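Local coordinates for EDTA monooxygenase (EDTA-degrading bacterium BNC1, PDB 5DQP), which probably acts as a flavin-dependent monooxygenase of the NtaA/SnaA/DszA family in EDTA degradation, using reduced FMN and molecular oxygen, at residues Ala42-Phe54 with Phe409-Arg421. Sequence-based numbering, arbitrary orientation.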
loop_
_atom_site.group_PDB
_atom_site.type_symbol
_atom_site.label_atom_id
_atom_site.label_comp_id
_atom_site.label_asym_id
_atom_site.label_seq_id
_atom_site.Cartn_x
_atom_site.Cartn_y
_atom_site.Cartn_z
ATOM N N ALA A 42 12.761 -4.796 -10.471
ATOM C CA ALA A 42 11.548 -4.961 -11.264
ATOM C C ALA A 42 11.821 -4.671 -12.736
ATOM O O ALA A 42 11.230 -5.313 -13.608
ATOM C CB ALA A 42 10.415 -4.073 -10.726
ATOM N N GLU A 43 12.711 -3.711 -13.023
ATOM C CA GLU A 43 13.096 -3.422 -14.407
ATOM C C GLU A 43 13.921 -4.563 -15.014
ATOM O O GLU A 43 13.846 -4.808 -16.224
ATOM C CB GLU A 43 13.872 -2.102 -14.480
ATOM C CG GLU A 43 13.028 -0.800 -14.400
ATOM C CD GLU A 43 12.232 -0.437 -15.694
ATOM O OE1 GLU A 43 11.633 0.669 -15.721
ATOM O OE2 GLU A 43 12.193 -1.232 -16.674
ATOM N N ILE A 44 14.713 -5.274 -14.205
ATOM C CA ILE A 44 15.369 -6.476 -14.713
ATOM C C ILE A 44 14.331 -7.541 -15.073
ATOM O O ILE A 44 14.396 -8.153 -16.143
ATOM C CB ILE A 44 16.401 -6.997 -13.697
ATOM C CG1 ILE A 44 17.631 -6.078 -13.678
ATOM C CG2 ILE A 44 16.792 -8.462 -13.997
ATOM C CD1 ILE A 44 18.523 -6.307 -12.444
ATOM N N ALA A 45 13.361 -7.784 -14.188
ATOM C CA ALA A 45 12.330 -8.771 -14.504
ATOM C C ALA A 45 11.514 -8.339 -15.722
ATOM O O ALA A 45 11.143 -9.170 -16.560
ATOM C CB ALA A 45 11.426 -8.997 -13.284
ATOM N N ARG A 46 11.242 -7.040 -15.849
ATOM C CA ARG A 46 10.502 -6.544 -17.014
ATOM C C ARG A 46 11.258 -6.813 -18.311
ATOM O O ARG A 46 10.668 -7.256 -19.307
ATOM C CB ARG A 46 10.234 -5.049 -16.858
ATOM C CG ARG A 46 9.331 -4.439 -17.932
ATOM C CD ARG A 46 9.442 -2.908 -17.866
ATOM N NE ARG A 46 9.030 -2.294 -19.111
ATOM C CZ ARG A 46 9.795 -2.216 -20.194
ATOM N NH1 ARG A 46 11.027 -2.721 -20.186
ATOM N NH2 ARG A 46 9.320 -1.634 -21.289
ATOM N N ARG A 47 12.570 -6.564 -18.307
ATOM C CA ARG A 47 13.405 -6.866 -19.473
ATOM C C ARG A 47 13.361 -8.356 -19.836
ATOM O O ARG A 47 13.383 -8.702 -21.024
ATOM C CB ARG A 47 14.845 -6.407 -19.221
ATOM C CG ARG A 47 15.843 -6.870 -20.294
ATOM C CD ARG A 47 17.240 -6.288 -20.069
ATOM N NE ARG A 47 18.095 -7.149 -19.240
ATOM C CZ ARG A 47 18.569 -6.813 -18.046
ATOM N NH1 ARG A 47 18.289 -5.623 -17.525
ATOM N NH2 ARG A 47 19.338 -7.662 -17.376
ATOM N N GLY A 48 13.247 -9.242 -18.847
ATOM C CA GLY A 48 13.055 -10.654 -19.114
ATOM C C GLY A 48 11.651 -11.084 -19.474
ATOM O O GLY A 48 11.437 -12.271 -19.757
ATOM N N ARG A 49 10.687 -10.157 -19.495
ATOM C CA ARG A 49 9.267 -10.490 -19.660
ATOM C C ARG A 49 8.740 -11.402 -18.551
ATOM O O ARG A 49 7.796 -12.174 -18.760
ATOM C CB ARG A 49 8.992 -11.142 -21.017
ATOM C CG ARG A 49 9.547 -10.402 -22.209
ATOM C CD ARG A 49 9.180 -8.921 -22.206
ATOM N NE ARG A 49 9.795 -8.250 -23.352
ATOM C CZ ARG A 49 10.461 -7.102 -23.302
ATOM N NH1 ARG A 49 10.627 -6.452 -22.154
ATOM N NH2 ARG A 49 10.959 -6.599 -24.423
ATOM N N ILE A 50 9.344 -11.358 -17.364
ATOM C CA ILE A 50 8.750 -12.074 -16.244
ATOM C C ILE A 50 7.300 -11.634 -16.118
ATOM O O ILE A 50 6.971 -10.467 -16.350
ATOM C CB ILE A 50 9.554 -11.821 -14.955
ATOM C CG1 ILE A 50 11.008 -12.285 -15.133
ATOM C CG2 ILE A 50 8.941 -12.558 -13.779
ATOM C CD1 ILE A 50 11.198 -13.686 -15.728
ATOM N N ASP A 51 6.406 -12.577 -15.790
ATOM C CA ASP A 51 4.994 -12.219 -15.757
ATOM C C ASP A 51 4.664 -11.315 -14.573
ATOM O O ASP A 51 3.877 -10.375 -14.719
ATOM C CB ASP A 51 4.129 -13.471 -15.747
ATOM C CG ASP A 51 4.270 -14.256 -17.027
ATOM O OD1 ASP A 51 3.833 -13.737 -18.081
ATOM O OD2 ASP A 51 4.847 -15.362 -16.986
ATOM N N ALA A 52 5.254 -11.565 -13.403
ATOM C CA ALA A 52 4.980 -10.712 -12.248
ATOM C C ALA A 52 6.108 -10.842 -11.231
ATOM O O ALA A 52 6.784 -11.873 -11.174
ATOM C CB ALA A 52 3.641 -11.077 -11.585
ATOM N N PHE A 53 6.310 -9.786 -10.434
ATOM C CA PHE A 53 7.109 -9.959 -9.236
ATOM C C PHE A 53 6.191 -10.418 -8.105
ATOM O O PHE A 53 4.962 -10.358 -8.194
ATOM C CB PHE A 53 7.883 -8.675 -8.860
ATOM C CG PHE A 53 6.997 -7.465 -8.559
ATOM C CD1 PHE A 53 6.451 -7.284 -7.304
ATOM C CD2 PHE A 53 6.735 -6.513 -9.539
ATOM C CE1 PHE A 53 5.631 -6.201 -7.028
ATOM C CE2 PHE A 53 5.936 -5.415 -9.278
ATOM C CZ PHE A 53 5.375 -5.255 -8.020
ATOM N N PHE A 54 6.803 -10.910 -7.041
ATOM C CA PHE A 54 6.068 -11.354 -5.875
ATOM C C PHE A 54 6.724 -10.810 -4.613
ATOM O O PHE A 54 7.953 -10.825 -4.479
ATOM C CB PHE A 54 6.020 -12.891 -5.835
ATOM C CG PHE A 54 5.560 -13.456 -4.519
ATOM C CD1 PHE A 54 4.271 -13.234 -4.076
ATOM C CD2 PHE A 54 6.405 -14.238 -3.750
ATOM C CE1 PHE A 54 3.828 -13.759 -2.888
ATOM C CE2 PHE A 54 5.964 -14.794 -2.538
ATOM C CZ PHE A 54 4.680 -14.549 -2.113
ATOM N N PHE A 409 8.631 -19.662 -23.698
ATOM C CA PHE A 409 8.507 -18.429 -22.932
ATOM C C PHE A 409 8.488 -17.207 -23.845
ATOM O O PHE A 409 9.319 -17.106 -24.750
ATOM C CB PHE A 409 9.652 -18.278 -21.914
ATOM C CG PHE A 409 9.332 -17.284 -20.868
ATOM C CD1 PHE A 409 8.334 -17.573 -19.932
ATOM C CD2 PHE A 409 9.927 -16.020 -20.867
ATOM C CE1 PHE A 409 7.946 -16.636 -18.975
ATOM C CE2 PHE A 409 9.540 -15.063 -19.896
ATOM C CZ PHE A 409 8.556 -15.376 -18.964
ATOM N N PRO A 410 7.608 -16.239 -23.603
ATOM C CA PRO A 410 7.433 -15.148 -24.573
ATOM C C PRO A 410 8.589 -14.157 -24.591
ATOM O O PRO A 410 9.290 -13.945 -23.593
ATOM C CB PRO A 410 6.143 -14.461 -24.103
ATOM C CG PRO A 410 6.122 -14.714 -22.630
ATOM C CD PRO A 410 6.765 -16.065 -22.412
ATOM N N ARG A 411 8.749 -13.509 -25.746
ATOM C CA ARG A 411 9.676 -12.392 -25.897
ATOM C C ARG A 411 9.021 -11.032 -25.713
ATOM O O ARG A 411 9.737 -10.025 -25.659
ATOM C CB ARG A 411 10.338 -12.419 -27.275
ATOM C CG ARG A 411 11.195 -13.640 -27.519
ATOM C CD ARG A 411 11.793 -13.627 -28.926
ATOM N NE ARG A 411 12.530 -14.856 -29.212
ATOM C CZ ARG A 411 13.807 -15.065 -28.891
ATOM N NH1 ARG A 411 14.510 -14.124 -28.261
ATOM N NH2 ARG A 411 14.386 -16.225 -29.198
ATOM N N SER A 412 7.696 -10.972 -25.605
ATOM C CA SER A 412 7.000 -9.694 -25.559
ATOM C C SER A 412 5.898 -9.742 -24.519
ATOM O O SER A 412 5.396 -10.813 -24.161
ATOM C CB SER A 412 6.394 -9.331 -26.928
ATOM O OG SER A 412 7.418 -9.092 -27.873
ATOM N N TYR A 413 5.510 -8.561 -24.035
ATOM C CA TYR A 413 4.266 -8.420 -23.287
ATOM C C TYR A 413 3.137 -8.163 -24.281
ATOM O O TYR A 413 3.037 -7.069 -24.840
ATOM C CB TYR A 413 4.357 -7.295 -22.262
ATOM C CG TYR A 413 5.218 -7.625 -21.058
ATOM C CD1 TYR A 413 4.882 -8.661 -20.179
ATOM C CD2 TYR A 413 6.348 -6.889 -20.796
ATOM C CE1 TYR A 413 5.683 -8.952 -19.055
ATOM C CE2 TYR A 413 7.162 -7.180 -19.704
ATOM C CZ TYR A 413 6.829 -8.192 -18.839
ATOM O OH TYR A 413 7.664 -8.405 -17.763
ATOM N N THR A 414 2.274 -9.158 -24.488
ATOM C CA THR A 414 1.158 -9.018 -25.423
ATOM C C THR A 414 -0.193 -8.799 -24.739
ATOM O O THR A 414 -1.191 -8.560 -25.427
ATOM C CB THR A 414 1.104 -10.242 -26.335
ATOM O OG1 THR A 414 1.159 -11.414 -25.527
ATOM C CG2 THR A 414 2.332 -10.258 -27.270
ATOM N N GLU A 415 -0.241 -8.864 -23.412
ATOM C CA GLU A 415 -1.403 -8.493 -22.628
ATOM C C GLU A 415 -0.949 -7.460 -21.616
ATOM O O GLU A 415 0.180 -7.506 -21.126
ATOM C CB GLU A 415 -2.015 -9.681 -21.890
ATOM C CG GLU A 415 -2.419 -10.873 -22.753
ATOM C CD GLU A 415 -1.221 -11.643 -23.315
ATOM O OE1 GLU A 415 -1.221 -11.891 -24.538
ATOM O OE2 GLU A 415 -0.286 -12.002 -22.555
ATOM N N SER A 416 -1.815 -6.515 -21.306
ATOM C CA SER A 416 -1.420 -5.507 -20.343
ATOM C C SER A 416 -1.989 -5.748 -18.953
ATOM O O SER A 416 -1.618 -5.036 -18.020
ATOM C CB SER A 416 -1.814 -4.106 -20.847
ATOM O OG SER A 416 -3.212 -3.934 -20.859
ATOM N N THR A 417 -2.866 -6.721 -18.770
ATOM C CA THR A 417 -3.343 -6.998 -17.420
ATOM C C THR A 417 -2.847 -8.378 -16.994
ATOM O O THR A 417 -2.584 -9.248 -17.833
ATOM C CB THR A 417 -4.874 -6.888 -17.327
ATOM O OG1 THR A 417 -5.495 -8.080 -17.825
ATOM C CG2 THR A 417 -5.376 -5.661 -18.129
ATOM N N LEU A 418 -2.674 -8.545 -15.681
ATOM C CA LEU A 418 -2.213 -9.822 -15.145
ATOM C C LEU A 418 -3.237 -10.929 -15.387
ATOM O O LEU A 418 -2.889 -12.024 -15.848
ATOM C CB LEU A 418 -1.889 -9.671 -13.652
ATOM C CG LEU A 418 -1.306 -10.907 -12.986
ATOM C CD1 LEU A 418 0.014 -11.333 -13.655
ATOM C CD2 LEU A 418 -1.103 -10.625 -11.493
ATOM N N ARG A 419 -4.514 -10.668 -15.109
ATOM C CA ARG A 419 -5.524 -11.698 -15.365
ATOM C C ARG A 419 -5.498 -12.167 -16.822
ATOM O O ARG A 419 -5.595 -13.373 -17.097
ATOM C CB ARG A 419 -6.909 -11.192 -14.962
ATOM C CG ARG A 419 -8.050 -12.109 -15.354
ATOM C CD ARG A 419 -9.372 -11.743 -14.654
ATOM N NE ARG A 419 -9.255 -11.685 -13.199
ATOM C CZ ARG A 419 -9.216 -12.754 -12.404
ATOM N NH1 ARG A 419 -9.312 -13.962 -12.921
ATOM N NH2 ARG A 419 -9.091 -12.617 -11.085
ATOM N N GLU A 420 -5.335 -11.246 -17.777
ATOM C CA GLU A 420 -5.309 -11.668 -19.181
ATOM C C GLU A 420 -3.969 -12.286 -19.571
ATOM O O GLU A 420 -3.926 -13.253 -20.339
ATOM C CB GLU A 420 -5.648 -10.479 -20.090
ATOM C CG GLU A 420 -7.081 -9.974 -19.867
ATOM C CD GLU A 420 -7.397 -8.641 -20.552
ATOM O OE1 GLU A 420 -6.545 -7.724 -20.509
ATOM O OE2 GLU A 420 -8.513 -8.506 -21.116
ATOM N N ARG A 421 -2.859 -11.747 -19.061
ATOM C CA ARG A 421 -1.554 -12.369 -19.297
ATOM C C ARG A 421 -1.542 -13.842 -18.871
ATOM O O ARG A 421 -0.999 -14.710 -19.571
ATOM C CB ARG A 421 -0.473 -11.576 -18.550
ATOM C CG ARG A 421 0.953 -12.141 -18.711
ATOM C CD ARG A 421 1.981 -11.147 -18.223
ATOM N NE ARG A 421 1.762 -9.813 -18.780
ATOM C CZ ARG A 421 2.082 -8.691 -18.145
ATOM N NH1 ARG A 421 2.638 -8.763 -16.940
ATOM N NH2 ARG A 421 1.865 -7.505 -18.711
#
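Arg49 and Tyr413 meet where segment 409-421, near the C-terminus, packs against an alpha-to-beta turn of the luciferase-like TIM barrel, between helix 35-47 and strand 52-55. Just after helix 35-47, Arg49 takes the positive phi (60°) of a Schellman motif, and its side chain runs along segment 409-421. CB lies near Pro410 O and CE2 of Phe409, while CG passes 3.5 Å from Arg411 O. The bend at chi2 (-50°) carries CD over one face of the Tyr413 ring, a CH-pi contact 4.0 Å from CD to the ring centroid. Beyond it, NE donates to Arg411 O (2.9 Å, 162° at the hydrogen), which lies in the guanidinium plane although the donor stands above the carbonyl plane. At the tip, NH1 turns back to Arg46 O, which Arg49 N reaches from the opposite face. With only a methyl group at this position, as in an alanine, Arg411 O would probably lose this donor and the Tyr413 ring the CD methylene over one face.

The Tyr413 hydroxyl donates to Ile50 O, 2.6 Å from OH. The rim of its ring also reaches over Arg421, with CD1 3.4 Å above the centre of the guanidinium. Arg421 NH2 bonds Glu415 O and Asp88 O, and Arg5 forms a salt bridge with Asp51. Arg421 NH1 donates a bent hydrogen bond (3.0 Å) to a lone pair of Asp51 O, within the carbonyl plane.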